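Local coordinates for protein peptidoglycan glycosyltransferase (Burkholderia ambifaria, PDB 5UY7) that belongs to the penicillin-binding proteins and carries a transpeptidase-type domain of the beta-lactamase clan, at residues A222-M226 / N259-T263; D264-G269 / G383-S389; E293-F299 / S325-K331; V453-R457 / V529-I535. All blocks are in the same frame, centred on the assembly; numbering follows the deposited sequence.

After helix 201-217 comes contact 1, which brings strand 222-229 of the five-stranded sheet against the short helix 260-263 and closes a loop of 32 residues. Contact 2 opens at the next residue. It pairs 264-269 with 383-389 and so closes a loop of 113 residues. Contact 3 is nested inside that loop, closes one of 25, and joins a turn to the start of helix 326-333. Contacts 1 and 2 touch, with Ile-261 O 3.6 Å from Ser-389 CB. Contact 4 comes last, in series with the others, closing a loop of 71. It holds the end of the modelled chain, after helix 509-526, to the loop leading into edge strand 459-466. No two contacts cross.

Contact 1 (A222-M226 / N259-T263); sequences AGAAM and NRILT
This is helix-on-sheet packing in the transpeptidase domain of a penicillin-binding protein. A single helical turn, 260-263, sits on one face of the antiparallel five-stranded sheet. Residues 222-226 are fully extended. Their strand runs between strands 235-241 and 492-499. Ala-222, Ala-224 and Met-226 point their CB atoms toward the turn, and Ala-225 points away. No hydrogen bond joins the two segments, so the contact is packing alone.

Asn-259 is the N-cap. Asn-259 O accepts Leu-262 N at 2.8 Å and Thr-263 N at 2.9 Å, which shapes the turn. Its OD1 bonds to Asn-240 of the neighbouring strand. Arg-260 follows with an m, t, m side chain that reaches back along the sheet. Arg-260 NH2 lies 3.7 Å from Ala-222 CB and 3.9 Å from Gly-223 O. The polar partner of NH2 is Pro-242 O. Ile-261 fills the middle of the contact, and its CA stands 6.2 Å from Ala-224 CA. Its rotamer is m, t, which extends Ile-261 CD1 to 3.6 Å from Ala-225 O. Ile-261 CG1 rests 3.4 Å from Ala-224 CB, a close fit that the small alanine permits. Leu-390 and Phe-391 of helix 390-401 pack on the same side of the strand. Met-226 takes a p, t, m rotamer and places its SD 3.9 Å from Ile-261 CG2.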
loop_
_atom_site.group_PDB
_atom_site.type_symbol
_atom_site.label_atom_id
_atom_site.label_comp_id
_atom_site.label_asym_id
_atom_site.label_seq_id
_atom_site.Cartn_x
_atom_site.Cartn_y
_atom_site.Cartn_z
ATOM N N ALA A 222 -17.469 -8.878 -1.284
ATOM C CA ALA A 222 -16.587 -9.474 -0.293
ATOM C C ALA A 222 -15.668 -8.387 0.229
ATOM O O ALA A 222 -15.577 -7.297 -0.341
ATOM C CB ALA A 222 -15.785 -10.636 -0.886
ATOM N N GLY A 223 -14.992 -8.697 1.327
ATOM C CA GLY A 223 -13.983 -7.796 1.853
ATOM C C GLY A 223 -12.854 -8.579 2.479
ATOM O O GLY A 223 -12.978 -9.775 2.767
ATOM N N ALA A 224 -11.741 -7.883 2.693
ATOM C CA ALA A 224 -10.566 -8.475 3.314
ATOM C C ALA A 224 -9.862 -7.414 4.144
ATOM O O ALA A 224 -9.852 -6.235 3.788
ATOM C CB ALA A 224 -9.605 -9.041 2.270
ATOM N N ALA A 225 -9.274 -7.842 5.260
ATOM C CA ALA A 225 -8.484 -6.921 6.070
ATOM C C ALA A 225 -7.378 -7.685 6.771
ATOM O O ALA A 225 -7.593 -8.806 7.235
ATOM C CB ALA A 225 -9.353 -6.215 7.114
ATOM N N MET A 226 -6.194 -7.078 6.868
ATOM C CA MET A 226 -5.178 -7.695 7.699
ATOM C C MET A 226 -4.372 -6.612 8.393
ATOM O O MET A 226 -4.281 -5.473 7.924
ATOM C CB MET A 226 -4.267 -8.667 6.922
ATOM C CG MET A 226 -3.365 -8.089 5.871
ATOM S SD MET A 226 -2.443 -9.411 5.024
ATOM C CE MET A 226 -1.097 -9.744 6.143
ATOM N N ASN A 259 -8.505 -18.784 0.957
ATOM C CA ASN A 259 -8.205 -17.572 1.716
ATOM C C ASN A 259 -7.918 -16.465 0.705
ATOM O O ASN A 259 -6.793 -16.327 0.216
ATOM C CB ASN A 259 -7.035 -17.809 2.666
ATOM C CG ASN A 259 -6.869 -16.690 3.679
ATOM O OD1 ASN A 259 -6.962 -15.515 3.342
ATOM N ND2 ASN A 259 -6.631 -17.062 4.933
ATOM N N ARG A 260 -8.948 -15.670 0.393
ATOM C CA ARG A 260 -8.855 -14.713 -0.709
ATOM C C ARG A 260 -7.761 -13.672 -0.492
ATOM O O ARG A 260 -7.195 -13.162 -1.466
ATOM C CB ARG A 260 -10.203 -14.027 -0.921
ATOM C CG ARG A 260 -11.317 -14.998 -1.282
ATOM C CD ARG A 260 -12.601 -14.283 -1.659
ATOM N NE ARG A 260 -13.148 -13.481 -0.566
ATOM C CZ ARG A 260 -13.866 -13.969 0.445
ATOM N NH1 ARG A 260 -14.114 -15.270 0.525
ATOM N NH2 ARG A 260 -14.326 -13.156 1.384
ATOM N N ILE A 261 -7.453 -13.332 0.764
ATOM C CA ILE A 261 -6.353 -12.411 1.038
ATOM C C ILE A 261 -5.064 -12.909 0.407
ATOM O O ILE A 261 -4.237 -12.116 -0.061
ATOM C CB ILE A 261 -6.172 -12.217 2.559
ATOM C CG1 ILE A 261 -7.371 -11.497 3.158
ATOM C CG2 ILE A 261 -4.882 -11.446 2.848
ATOM C CD1 ILE A 261 -7.236 -11.230 4.646
ATOM N N LEU A 262 -4.879 -14.228 0.365
ATOM C CA LEU A 262 -3.675 -14.827 -0.187
ATOM C C LEU A 262 -3.836 -15.302 -1.625
ATOM O O LEU A 262 -2.841 -15.378 -2.356
ATOM C CB LEU A 262 -3.249 -16.017 0.677
ATOM C CG LEU A 262 -2.719 -15.611 2.051
ATOM C CD1 LEU A 262 -3.237 -16.555 3.114
ATOM C CD2 LEU A 262 -1.199 -15.602 2.023
ATOM N N THR A 263 -5.053 -15.614 -2.057
ATOM C CA THR A 263 -5.224 -16.253 -3.358
ATOM C C THR A 263 -5.699 -15.306 -4.449
ATOM O O THR A 263 -5.403 -15.542 -5.624
ATOM C CB THR A 263 -6.202 -17.430 -3.255
ATOM O OG1 THR A 263 -7.496 -16.957 -2.859
ATOM C CG2 THR A 263 -5.705 -18.450 -2.237
#

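Contact 2 (D264-G269 / G383-S389); sequences DVFEPG and GYGLSVS
Residues 264-267 and 386-389 run extended and antiparallel; 268-269 and 383-385 bend. Phe-266 and Val-388 form a hydrogen-bonded pair, CA-CA 5.5 Å. Phe-266 N meets Val-388 O, and Val-388 N meets Phe-266 O, each at 2.9 Å. Both side chains lie on one face, with Leu-393 packed beneath. The Pro-268 ring wedges into a hollow there: CB is 3.8 Å from Val-388 CG2, and CG is 3.8 Å from Leu-386 CD2. Glu-267 (m, t) reaches over to the 383-385 bend, where OE2 accepts Gly-385 N at 2.8 Å. Gly-383 ends its helix in a Schellman motif with positive phi. Gly-383 O takes Gly-269 N at 2.8 Å. Gly-269 CA and Gly-383 CA are 3.7 Å apart. A CB on Gly-383 would collide with Gly-269 O. Gly-269 CA fits over the face of the Tyr-384 ring, 3.9 Å from its centroid, a CH-pi contact. Tyr-384 OH bonds to Thr-464 O. Gly-269 directly precedes Ser-270, so the contact borders what is probably the SxxK motif of penicillin-binding proteins.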
loop_
_atom_site.group_PDB
_atom_site.type_symbol
_atom_site.label_atom_id
_atom_site.label_comp_id
_atom_site.label_asym_id
_atom_site.label_seq_id
_atom_site.Cartn_x
_atom_site.Cartn_y
_atom_site.Cartn_z
ATOM N N ASP A 264 -6.413 -14.242 -4.107
ATOM C CA ASP A 264 -6.985 -13.363 -5.119
ATOM C C ASP A 264 -6.000 -12.265 -5.501
ATOM O O ASP A 264 -5.452 -11.574 -4.633
ATOM C CB ASP A 264 -8.301 -12.764 -4.626
ATOM C CG ASP A 264 -9.430 -13.790 -4.598
ATOM O OD1 ASP A 264 -9.153 -14.998 -4.777
ATOM O OD2 ASP A 264 -10.593 -13.389 -4.408
ATOM N N VAL A 265 -5.777 -12.098 -6.804
ATOM C CA VAL A 265 -4.854 -11.078 -7.276
ATOM C C VAL A 265 -5.606 -10.038 -8.092
ATOM O O VAL A 265 -6.664 -10.298 -8.675
ATOM C CB VAL A 265 -3.676 -11.654 -8.090
ATOM C CG1 VAL A 265 -2.905 -12.655 -7.254
ATOM C CG2 VAL A 265 -4.161 -12.275 -9.377
ATOM N N PHE A 266 -5.026 -8.839 -8.127
ATOM C CA PHE A 266 -5.615 -7.686 -8.791
ATOM C C PHE A 266 -4.509 -6.687 -9.085
ATOM O O PHE A 266 -3.413 -6.761 -8.521
ATOM C CB PHE A 266 -6.700 -7.031 -7.931
ATOM C CG PHE A 266 -6.258 -6.729 -6.522
ATOM C CD1 PHE A 266 -6.386 -7.689 -5.524
ATOM C CD2 PHE A 266 -5.728 -5.488 -6.190
ATOM C CE1 PHE A 266 -5.983 -7.414 -4.224
ATOM C CE2 PHE A 266 -5.331 -5.212 -4.887
ATOM C CZ PHE A 266 -5.457 -6.184 -3.910
ATOM N N GLU A 267 -4.810 -5.745 -9.968
ATOM C CA GLU A 267 -3.852 -4.678 -10.233
ATOM C C GLU A 267 -3.853 -3.691 -9.071
ATOM O O GLU A 267 -4.918 -3.194 -8.684
ATOM C CB GLU A 267 -4.180 -3.968 -11.544
ATOM C CG GLU A 267 -4.055 -4.874 -12.774
ATOM C CD GLU A 267 -4.364 -4.147 -14.064
ATOM O OE1 GLU A 267 -5.549 -3.840 -14.313
ATOM O OE2 GLU A 267 -3.419 -3.870 -14.823
ATOM N N PRO A 268 -2.693 -3.392 -8.490
ATOM C CA PRO A 268 -2.662 -2.559 -7.280
ATOM C C PRO A 268 -2.974 -1.090 -7.517
ATOM O O PRO A 268 -3.318 -0.390 -6.556
ATOM C CB PRO A 268 -1.223 -2.736 -6.776
ATOM C CG PRO A 268 -0.439 -3.109 -8.035
ATOM C CD PRO A 268 -1.375 -3.950 -8.836
ATOM N N GLY A 269 -2.808 -0.585 -8.736
ATOM C CA GLY A 269 -3.120 0.814 -8.983
ATOM C C GLY A 269 -2.275 1.761 -8.149
ATOM O O GLY A 269 -1.091 1.517 -7.891
ATOM N N GLY A 383 0.802 1.352 -11.093
ATOM C CA GLY A 383 0.146 0.172 -10.552
ATOM C C GLY A 383 -0.674 -0.673 -11.501
ATOM O O GLY A 383 -1.448 -1.516 -11.036
ATOM N N TYR A 384 -0.537 -0.494 -12.808
ATOM C CA TYR A 384 -1.276 -1.316 -13.750
ATOM C C TYR A 384 -0.301 -2.057 -14.650
ATOM O O TYR A 384 0.797 -1.571 -14.929
ATOM C CB TYR A 384 -2.260 -0.460 -14.556
ATOM C CG TYR A 384 -3.292 0.157 -13.644
ATOM C CD1 TYR A 384 -4.335 -0.608 -13.135
ATOM C CD2 TYR A 384 -3.192 1.482 -13.230
ATOM C CE1 TYR A 384 -5.270 -0.065 -12.274
ATOM C CE2 TYR A 384 -4.128 2.037 -12.366
ATOM C CZ TYR A 384 -5.168 1.252 -11.893
ATOM O OH TYR A 384 -6.107 1.777 -11.026
ATOM N N GLY A 385 -0.705 -3.247 -15.090
ATOM C CA GLY A 385 0.187 -4.118 -15.829
ATOM C C GLY A 385 0.963 -5.097 -14.980
ATOM O O GLY A 385 1.863 -5.768 -15.501
ATOM N N LEU A 386 0.671 -5.167 -13.683
ATOM C CA LEU A 386 1.141 -6.224 -12.803
ATOM C C LEU A 386 -0.011 -6.559 -11.868
ATOM O O LEU A 386 -0.931 -5.759 -11.690
ATOM C CB LEU A 386 2.382 -5.808 -11.993
ATOM C CG LEU A 386 2.211 -4.846 -10.803
ATOM C CD1 LEU A 386 3.539 -4.677 -10.080
ATOM C CD2 LEU A 386 1.669 -3.477 -11.210
ATOM N N SER A 387 0.035 -7.744 -11.269
ATOM C CA SER A 387 -1.009 -8.137 -10.329
ATOM C C SER A 387 -0.383 -8.620 -9.031
ATOM O O SER A 387 0.722 -9.172 -9.018
ATOM C CB SER A 387 -1.931 -9.221 -10.906
ATOM O OG SER A 387 -1.219 -10.409 -11.172
ATOM N N VAL A 388 -1.108 -8.388 -7.932
ATOM C CA VAL A 388 -0.641 -8.649 -6.575
ATOM C C VAL A 388 -1.822 -9.157 -5.758
ATOM O O VAL A 388 -2.979 -8.949 -6.117
ATOM C CB VAL A 388 -0.073 -7.384 -5.900
ATOM C CG1 VAL A 388 1.032 -6.766 -6.755
ATOM C CG2 VAL A 388 -1.201 -6.374 -5.661
ATOM N N SER A 389 -1.521 -9.798 -4.631
ATOM C CA SER A 389 -2.532 -10.094 -3.622
ATOM C C SER A 389 -2.493 -9.014 -2.547
ATOM O O SER A 389 -1.508 -8.289 -2.406
ATOM C CB SER A 389 -2.299 -11.459 -2.971
ATOM O OG SER A 389 -1.099 -11.423 -2.206
#

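Contact 3 (E293-F299 / S325-K331); sequences ETGNGHF and SNIGATK
Segment 293-299 leaves an extended Glu-293, makes a type II' beta turn from Thr-294 to Gly-297 and re-enters a strand at His-298. Gly-297 N bonds to Thr-294 O at 3.2 Å. Asn-296 OD1 accepts His-298 N at 3.2 Å, an Asx turn. Segment 325-331 is the first part of a helix. Ser-325 is its N-cap, and its OG takes Gly-328 N at 2.8 Å. That hydroxyl also bonds to Asp-308. Nearest CA atoms are Thr-294 and Ile-327, 5.9 Å apart.

Ile-327 (m, t) projects into the bend of the turn. Ile-327 CD1 is 3.3 Å from Gly-297 C, and its CG1 is 3.7 Å from Phe-299 CB. Thr-294 CG2 lies 3.7 Å from Ser-325 OG. The contact thus packs a small hairpin, 298-301 with 304-307, on the helix that follows Ser-324. Asn-326 in that helix bonds to Lys-273, consistent with the SxN and SxxK motifs of penicillin-binding proteins. Phe-299 takes the t rotamer and lies along the helix. Lys-331 extends across it, and its CE sits over the ring face, 3.9 Å from the centroid, a CH-pi contact. Lys-331 NZ then donates to Glu-293 O at 2.7 Å.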
loop_
_atom_site.group_PDB
_atom_site.type_symbol
_atom_site.label_atom_id
_atom_site.label_comp_id
_atom_site.label_asym_id
_atom_site.label_seq_id
_atom_site.Cartn_x
_atom_site.Cartn_y
_atom_site.Cartn_z
ATOM N N GLU A 293 7.011 18.262 -13.571
ATOM C CA GLU A 293 6.013 19.021 -14.317
ATOM C C GLU A 293 4.904 18.083 -14.776
ATOM O O GLU A 293 5.151 17.181 -15.583
ATOM C CB GLU A 293 6.648 19.714 -15.521
ATOM C CG GLU A 293 7.813 20.630 -15.163
ATOM C CD GLU A 293 7.404 21.823 -14.305
ATOM O OE1 GLU A 293 6.190 22.115 -14.198
ATOM O OE2 GLU A 293 8.308 22.475 -13.738
ATOM N N THR A 294 3.686 18.293 -14.272
ATOM C CA THR A 294 2.548 17.519 -14.751
ATOM C C THR A 294 1.550 18.347 -15.551
ATOM O O THR A 294 0.601 17.773 -16.102
ATOM C CB THR A 294 1.820 16.818 -13.585
ATOM O OG1 THR A 294 1.024 17.758 -12.848
ATOM C CG2 THR A 294 2.818 16.146 -12.646
ATOM N N GLY A 295 1.738 19.665 -15.637
ATOM C CA GLY A 295 0.930 20.492 -16.521
ATOM C C GLY A 295 -0.556 20.397 -16.234
ATOM O O GLY A 295 -0.997 20.391 -15.079
ATOM N N ASN A 296 -1.348 20.317 -17.305
ATOM C CA ASN A 296 -2.799 20.287 -17.182
ATOM C C ASN A 296 -3.353 18.879 -16.965
ATOM O O ASN A 296 -4.545 18.658 -17.190
ATOM C CB ASN A 296 -3.452 20.924 -18.413
ATOM C CG ASN A 296 -3.181 20.152 -19.702
ATOM O OD1 ASN A 296 -2.493 19.125 -19.706
ATOM N ND2 ASN A 296 -3.739 20.646 -20.807
ATOM N N GLY A 297 -2.529 17.929 -16.527
ATOM C CA GLY A 297 -3.034 16.598 -16.257
ATOM C C GLY A 297 -3.247 15.727 -17.470
ATOM O O GLY A 297 -3.967 14.730 -17.384
ATOM N N HIS A 298 -2.645 16.073 -18.604
ATOM C CA HIS A 298 -2.657 15.237 -19.794
ATOM C C HIS A 298 -1.221 15.058 -20.248
ATOM O O HIS A 298 -0.471 16.035 -20.334
ATOM C CB HIS A 298 -3.491 15.861 -20.921
ATOM C CG HIS A 298 -4.887 16.210 -20.515
ATOM N ND1 HIS A 298 -5.896 15.274 -20.437
ATOM C CD2 HIS A 298 -5.443 17.394 -20.167
ATOM C CE1 HIS A 298 -7.015 15.869 -20.058
ATOM N NE2 HIS A 298 -6.766 17.152 -19.884
ATOM N N PHE A 299 -0.840 13.816 -20.531
ATOM C CA PHE A 299 0.502 13.495 -20.990
ATOM C C PHE A 299 0.401 12.419 -22.062
ATOM O O PHE A 299 -0.555 11.640 -22.090
ATOM C CB PHE A 299 1.377 13.035 -19.810
ATOM C CG PHE A 299 2.834 12.861 -20.144
ATOM C CD1 PHE A 299 3.584 13.911 -20.647
ATOM C CD2 PHE A 299 3.469 11.656 -19.885
ATOM C CE1 PHE A 299 4.932 13.750 -20.927
ATOM C CE2 PHE A 299 4.817 11.488 -20.159
ATOM C CZ PHE A 299 5.548 12.536 -20.681
ATOM N N SER A 325 -0.600 11.543 -8.568
ATOM C CA SER A 325 -0.467 11.871 -9.985
ATOM C C SER A 325 0.093 10.682 -10.769
ATOM O O SER A 325 1.195 10.204 -10.477
ATOM C CB SER A 325 0.445 13.094 -10.132
ATOM O OG SER A 325 0.756 13.355 -11.495
ATOM N N ASN A 326 -0.666 10.203 -11.764
ATOM C CA ASN A 326 -0.138 9.210 -12.701
ATOM C C ASN A 326 0.995 9.780 -13.536
ATOM O O ASN A 326 1.981 9.085 -13.813
ATOM C CB ASN A 326 -1.232 8.731 -13.655
ATOM C CG ASN A 326 -2.235 7.829 -12.992
ATOM O OD1 ASN A 326 -2.034 7.385 -11.866
ATOM N ND2 ASN A 326 -3.322 7.534 -13.702
ATOM N N ILE A 327 0.840 11.021 -13.996
ATOM C CA ILE A 327 1.870 11.643 -14.825
ATOM C C ILE A 327 3.154 11.830 -14.028
ATOM O O ILE A 327 4.259 11.579 -14.532
ATOM C CB ILE A 327 1.349 12.972 -15.398
ATOM C CG1 ILE A 327 0.178 12.686 -16.336
ATOM C CG2 ILE A 327 2.462 13.716 -16.142
ATOM C CD1 ILE A 327 -0.600 13.906 -16.711
ATOM N N GLY A 328 3.033 12.277 -12.776
ATOM C CA GLY A 328 4.218 12.433 -11.948
ATOM C C GLY A 328 4.909 11.111 -11.680
ATOM O O GLY A 328 6.141 11.023 -11.707
ATOM N N ALA A 329 4.124 10.064 -11.401
ATOM C CA ALA A 329 4.714 8.742 -11.212
ATOM C C ALA A 329 5.441 8.288 -12.470
ATOM O O ALA A 329 6.547 7.736 -12.396
ATOM C CB ALA A 329 3.622 7.735 -10.826
ATOM N N THR A 330 4.833 8.525 -13.638
ATOM C CA THR A 330 5.443 8.133 -14.903
ATOM C C THR A 330 6.765 8.853 -15.121
ATOM O O THR A 330 7.767 8.231 -15.486
ATOM C CB THR A 330 4.485 8.430 -16.055
ATOM O OG1 THR A 330 3.324 7.602 -15.931
ATOM C CG2 THR A 330 5.167 8.173 -17.413
ATOM N N LYS A 331 6.785 10.171 -14.913
ATOM C CA LYS A 331 8.007 10.913 -15.208
ATOM C C LYS A 331 9.126 10.517 -14.255
ATOM O O LYS A 331 10.295 10.438 -14.659
ATOM C CB LYS A 331 7.740 12.420 -15.163
ATOM C CG LYS A 331 6.845 12.882 -16.321
ATOM C CD LYS A 331 6.814 14.387 -16.432
ATOM C CE LYS A 331 5.969 14.822 -17.610
ATOM N NZ LYS A 331 6.187 16.262 -17.883
#

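Contact 4 (V453-R457 / V529-I535); sequences VPGYR and VPPNMPI. With SO4 (sulfate ion), chain F.
The Tyr-456 ring is the apolar centre, on the last residue of a type II beta turn, Val-453 to Tyr-456, against which the end of the modelled chain folds. Pro-531 CA lies over the ring face, 4.0 Å from its centroid, a CH-pi contact. Tyr-456 CE1 meets Val-529 CG1 at 3.9 Å. The ring also packs on Met-524 of helix 509-526, so the contact ties the segment after that helix to the loop leading into strand 459-466. Inside the turn, Pro-454 CB touches Ile-535 CD1 at 3.7 Å.

Both segments lack regular secondary structure. Their CA atoms come nearest at Gly-455 and Met-533, 4.7 Å. Gly-455 has a positive phi, and Tyr-456 N bonds back to Val-453 O at 3.0 Å. Gly-455 O accepts Asn-532 N at 2.9 Å and, weakly, Met-533 N at 3.1 Å. Tyr-456 OH donates to Val-529 O at 2.7 Å. Asn-532 (p) turns OD1 to Arg-457 N at 2.9 Å, while its ND2 bonds to Met-487 O. Arg-457 forms a salt bridge with Glu-439. A water links Gly-455 N (2.8 Å) to Pro-534 O (2.9 Å). Ile-535 N donates to O4 of a sulfate ion, probably from the crystallisation liquor, at 2.9 Å.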
loop_
_atom_site.group_PDB
_atom_site.type_symbol
_atom_site.label_atom_id
_atom_site.label_comp_id
_atom_site.label_asym_id
_atom_site.label_seq_id
_atom_site.Cartn_x
_atom_site.Cartn_y
_atom_site.Cartn_z
ATOM N N VAL A 453 -7.222 9.350 10.667
ATOM C CA VAL A 453 -7.581 8.741 11.949
ATOM C C VAL A 453 -7.541 9.816 13.025
ATOM O O VAL A 453 -6.449 10.263 13.410
ATOM C CB VAL A 453 -6.624 7.584 12.297
ATOM C CG1 VAL A 453 -6.924 7.037 13.687
ATOM C CG2 VAL A 453 -6.680 6.490 11.242
ATOM N N PRO A 454 -8.687 10.263 13.535
ATOM C CA PRO A 454 -8.680 11.312 14.564
ATOM C C PRO A 454 -7.783 10.935 15.735
ATOM O O PRO A 454 -7.895 9.841 16.304
ATOM C CB PRO A 454 -10.154 11.403 14.978
ATOM C CG PRO A 454 -10.904 10.948 13.741
ATOM C CD PRO A 454 -10.050 9.864 13.142
ATOM N N GLY A 455 -6.861 11.841 16.068
ATOM C CA GLY A 455 -5.958 11.649 17.183
ATOM C C GLY A 455 -4.612 11.037 16.844
ATOM O O GLY A 455 -3.731 11.012 17.715
ATOM N N TYR A 456 -4.420 10.534 15.628
ATOM C CA TYR A 456 -3.190 9.823 15.294
ATOM C C TYR A 456 -2.667 10.261 13.941
ATOM O O TYR A 456 -3.425 10.326 12.970
ATOM C CB TYR A 456 -3.418 8.307 15.272
ATOM C CG TYR A 456 -3.756 7.751 16.624
ATOM C CD1 TYR A 456 -2.751 7.388 17.512
ATOM C CD2 TYR A 456 -5.077 7.614 17.032
ATOM C CE1 TYR A 456 -3.048 6.889 18.750
ATOM C CE2 TYR A 456 -5.392 7.117 18.288
ATOM C CZ TYR A 456 -4.368 6.752 19.141
ATOM O OH TYR A 456 -4.664 6.249 20.385
ATOM N N ARG A 457 -1.364 10.508 13.870
ATOM C CA ARG A 457 -0.718 10.647 12.575
ATOM C C ARG A 457 -0.659 9.298 11.880
ATOM O O ARG A 457 -0.125 8.336 12.440
ATOM C CB ARG A 457 0.689 11.206 12.752
ATOM C CG ARG A 457 0.679 12.627 13.296
ATOM C CD ARG A 457 2.072 13.058 13.694
ATOM N NE ARG A 457 3.024 12.893 12.597
ATOM C CZ ARG A 457 4.334 13.071 12.738
ATOM N NH1 ARG A 457 4.832 13.425 13.913
ATOM N NH2 ARG A 457 5.146 12.879 11.695
ATOM N N VAL A 529 -1.823 2.959 22.486
ATOM C CA VAL A 529 -0.921 3.910 21.826
ATOM C C VAL A 529 -1.395 5.321 22.136
ATOM O O VAL A 529 -2.574 5.638 21.907
ATOM C CB VAL A 529 -0.894 3.667 20.326
ATOM C CG1 VAL A 529 0.003 4.709 19.650
ATOM C CG2 VAL A 529 -0.448 2.239 20.028
ATOM N N PRO A 530 -0.548 6.191 22.670
ATOM C CA PRO A 530 -1.000 7.539 22.989
ATOM C C PRO A 530 -1.310 8.302 21.716
ATOM O O PRO A 530 -0.552 8.218 20.738
ATOM C CB PRO A 530 0.197 8.156 23.732
ATOM C CG PRO A 530 1.112 7.008 24.055
ATOM C CD PRO A 530 0.872 5.985 22.995
ATOM N N PRO A 531 -2.421 9.036 21.687
ATOM C CA PRO A 531 -2.677 9.942 20.565
ATOM C C PRO A 531 -1.501 10.883 20.374
ATOM O O PRO A 531 -0.867 11.318 21.339
ATOM C CB PRO A 531 -3.939 10.697 20.997
ATOM C CG PRO A 531 -4.615 9.763 21.963
ATOM C CD PRO A 531 -3.495 9.087 22.695
ATOM N N ASN A 532 -1.195 11.187 19.112
ATOM C CA ASN A 532 -0.090 12.093 18.827
ATOM C C ASN A 532 -0.477 13.165 17.817
ATOM O O ASN A 532 0.404 13.798 17.215
ATOM C CB ASN A 532 1.159 11.324 18.377
ATOM C CG ASN A 532 1.029 10.732 16.991
ATOM O OD1 ASN A 532 -0.063 10.615 16.449
ATOM N ND2 ASN A 532 2.169 10.343 16.407
ATOM N N MET A 533 -1.773 13.439 17.669
ATOM C CA MET A 533 -2.246 14.495 16.790
ATOM C C MET A 533 -3.460 15.121 17.464
ATOM O O MET A 533 -4.339 14.386 17.949
ATOM C CB MET A 533 -2.616 13.900 15.430
ATOM C CG MET A 533 -2.957 14.867 14.330
ATOM S SD MET A 533 -3.326 13.890 12.854
ATOM C CE MET A 533 -2.240 14.651 11.651
ATOM N N PRO A 534 -3.553 16.446 17.519
ATOM C CA PRO A 534 -4.737 17.074 18.112
ATOM C C PRO A 534 -5.977 16.806 17.275
ATOM O O PRO A 534 -5.908 16.523 16.077
ATOM C CB PRO A 534 -4.392 18.568 18.124
ATOM C CG PRO A 534 -2.907 18.628 17.972
ATOM C CD PRO A 534 -2.536 17.439 17.138
ATOM N N ILE A 535 -7.128 16.900 17.935
ATOM C CA ILE A 535 -8.417 16.770 17.266
ATOM C C ILE A 535 -8.882 18.127 16.753
ATOM O O ILE A 535 -8.297 18.687 15.825
ATOM C CB ILE A 535 -9.473 16.167 18.203
ATOM C CG1 ILE A 535 -9.017 14.805 18.730
ATOM C CG2 ILE A 535 -10.808 16.050 17.487
ATOM C CD1 ILE A 535 -9.215 13.665 17.760
HETATM S S SO4 F . -6.540 17.427 22.015
HETATM O O1 SO4 F . -5.765 16.666 22.993
HETATM O O2 SO4 F . -5.799 18.626 21.628
HETATM O O3 SO4 F . -7.817 17.819 22.607
HETATM O O4 SO4 F . -6.788 16.602 20.833
HETATM O O HOH W 1 -6.684 14.186 14.632
HETATM O O HOH W 2 3.224 14.220 16.515
#